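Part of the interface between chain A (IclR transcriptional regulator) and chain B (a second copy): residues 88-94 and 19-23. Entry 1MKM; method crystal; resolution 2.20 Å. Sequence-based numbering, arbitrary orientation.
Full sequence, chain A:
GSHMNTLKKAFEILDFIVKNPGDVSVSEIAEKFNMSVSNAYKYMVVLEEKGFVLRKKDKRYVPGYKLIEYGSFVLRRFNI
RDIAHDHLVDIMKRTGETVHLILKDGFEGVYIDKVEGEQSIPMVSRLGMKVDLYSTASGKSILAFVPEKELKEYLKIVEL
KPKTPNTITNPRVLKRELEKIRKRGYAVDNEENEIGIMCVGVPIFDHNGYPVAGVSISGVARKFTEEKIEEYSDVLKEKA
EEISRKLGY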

# COMPACT_ATOMS: atom_id res chain seq x y z
N LEU A 88 13.54 -3.30 5.34
CA LEU A 88 13.68 -2.78 3.99
C LEU A 88 14.60 -1.56 4.01
O LEU A 88 15.56 -1.49 3.24
CB LEU A 88 12.31 -2.40 3.40
CG LEU A 88 11.27 -3.47 3.07
CD1 LEU A 88 10.58 -3.10 1.76
CD2 LEU A 88 11.93 -4.84 2.96
N VAL A 89 14.30 -0.59 4.88
CA VAL A 89 15.12 0.61 5.01
C VAL A 89 16.55 0.15 5.22
O VAL A 89 17.48 0.65 4.59
CB VAL A 89 14.69 1.47 6.24
CG1 VAL A 89 15.77 2.50 6.59
CG2 VAL A 89 13.38 2.18 5.93
N ASP A 90 16.73 -0.83 6.10
CA ASP A 90 18.05 -1.37 6.37
C ASP A 90 18.70 -1.90 5.09
O ASP A 90 19.85 -1.57 4.80
CB ASP A 90 17.94 -2.50 7.40
CG ASP A 90 19.30 -2.91 7.96
OD1 ASP A 90 19.38 -3.99 8.58
OD2 ASP A 90 20.27 -2.14 7.79
N ILE A 91 17.96 -2.70 4.32
CA ILE A 91 18.49 -3.26 3.08
C ILE A 91 19.07 -2.15 2.21
O ILE A 91 20.02 -2.36 1.46
CB ILE A 91 17.41 -4.03 2.28
CG1 ILE A 91 16.87 -5.19 3.11
CG2 ILE A 91 18.00 -4.58 0.99
CD1 ILE A 91 16.01 -6.18 2.31
N MET A 92 18.48 -0.97 2.32
CA MET A 92 18.89 0.18 1.55
C MET A 92 20.12 0.88 2.13
O MET A 92 20.79 1.65 1.45
CB MET A 92 17.71 1.17 1.49
CG MET A 92 17.53 1.90 0.17
SD MET A 92 18.54 3.35 -0.05
CE MET A 92 19.06 3.12 -1.70
N LYS A 93 20.42 0.62 3.40
CA LYS A 93 21.58 1.26 4.00
C LYS A 93 22.85 0.48 3.74
O LYS A 93 23.95 1.02 3.84
CB LYS A 93 21.37 1.44 5.51
CG LYS A 93 20.33 2.49 5.86
CD LYS A 93 20.62 3.15 7.20
CE LYS A 93 19.75 4.39 7.39
NZ LYS A 93 20.23 5.23 8.52
N ARG A 94 22.70 -0.79 3.39
CA ARG A 94 23.84 -1.65 3.12
C ARG A 94 24.03 -1.95 1.65
O ARG A 94 24.86 -2.79 1.29
CB ARG A 94 23.71 -2.96 3.91
CG ARG A 94 23.96 -2.81 5.40
CD ARG A 94 23.53 -4.04 6.19
NE ARG A 94 24.06 -5.28 5.62
CZ ARG A 94 23.86 -6.49 6.13
NH1 ARG A 94 23.14 -6.63 7.24
NH2 ARG A 94 24.36 -7.56 5.52
N LYS B 19 17.79 13.14 3.47
CA LYS B 19 18.38 12.06 2.69
C LYS B 19 18.41 10.74 3.44
O LYS B 19 18.87 9.74 2.91
CB LYS B 19 19.80 12.43 2.24
CG LYS B 19 19.93 13.74 1.43
CD LYS B 19 19.03 13.78 0.18
CE LYS B 19 19.12 15.14 -0.57
NZ LYS B 19 18.26 15.26 -1.81
N ASN B 20 17.90 10.74 4.67
CA ASN B 20 17.90 9.53 5.47
C ASN B 20 16.70 8.62 5.20
O ASN B 20 15.54 9.02 5.36
CB ASN B 20 17.94 9.88 6.96
CG ASN B 20 18.08 8.66 7.84
OD1 ASN B 20 19.04 7.90 7.71
ND2 ASN B 20 17.12 8.46 8.74
N PRO B 21 16.96 7.38 4.76
CA PRO B 21 15.86 6.44 4.50
C PRO B 21 15.22 6.08 5.84
O PRO B 21 15.91 5.62 6.75
CB PRO B 21 16.58 5.25 3.87
CG PRO B 21 17.74 5.89 3.17
CD PRO B 21 18.23 6.87 4.22
N GLY B 22 13.92 6.30 5.97
CA GLY B 22 13.28 5.99 7.24
C GLY B 22 13.19 7.21 8.15
O GLY B 22 12.94 8.32 7.68
N ASP B 23 13.39 7.01 9.46
CA ASP B 23 13.32 8.13 10.41
C ASP B 23 14.50 8.20 11.38
O ASP B 23 15.43 7.41 11.30
CB ASP B 23 12.02 8.04 11.21
CG ASP B 23 11.90 6.76 11.96
OD1 ASP B 23 10.77 6.43 12.40
OD2 ASP B 23 12.94 6.07 12.12

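This contact sets one face of a helix in chain A against a short irregular segment of chain B. The two stretches bury 227 Å² between them, both sides summed. In chain A, A:Val89, A:Met92 and A:Lys93 make the contact. A:Met92 and A:Lys93 follow A:Val89 by three and four residues, and all three reach chain B. A:Asp90 has its CA-to-CB bond directed away from chain B, and A:Leu88 and A:Ile91 lie out of reach.

The chain B segment begins with B:Lys19, which takes no part. Its side chain stays well clear of the other stretch.

B:Asn20 supplies the polar end of the contact. Its CA-to-CB bond points sideways, but the end of the side chain comes nearer to chain A. The CA-to-CB bond of A:Lys93 is also sideways, and its end likewise approaches. The two ends meet in a hydrogen bond, with A:Lys93 NZ donating to B:Asn20 OD1 at 3.0 Å. This is the only hydrogen bond between the two stretches. The lysine reaches it with an extended side chain: chi1 is m, and chi2, chi3 and chi4 are all t. The amide of B:Asn20 faces two partners. While OD1 accepts from the lysine, B:Asn20 ND2 donates to B:Asp23 O within its own chain, at 3.2 Å. That second bond is weak, with an angle of 120° at the hydrogen. It links the side chain that meets A:Lys93 to the backbone three residues further on.

B:Pro21 is the centre of the contact. It has 75 Å² covered by the other stretch, the largest area of any residue here. Its CA lies 5.9 Å from A:Val89 CA, the closest approach of the two backbones by CA atoms. The ring lies near three side chains of chain A. B:Pro21 CB packs against A:Val89 CG1 at 4.0 Å, and B:Pro21 CG against A:Met92 SD at 4.2 Å. B:Pro21 CD is 4.3 Å from A:Lys93 CE, so the lysine passes the ring on its way to B:Asn20. The carbonyl is closer still: B:Pro21 O sits 3.1 Å from A:Val89 CG1. A methyl carbon is no conventional donor, so this is tight packing.

B:Gly22 continues the packing through its backbone. B:Gly22 CA is 4.0 Å from A:Val89 CG2, so both methyls of the valine meet chain B. A CB built here would point toward chain A and lie 3.2 Å from A:Val89 CG1, which is tight. The backbone sets its own condition as well. At phi 94° and psi -141°, a CB would be jammed against the carbonyl O of B:Pro21. That alone calls for glycine.

B:Asp23 ends the segment without touching the helix stretch. Its CA-to-CB bond points away, and its side chain makes no contact with the chain A stretch. Both carboxylate oxygens are hydrogen-bonded elsewhere in the structure.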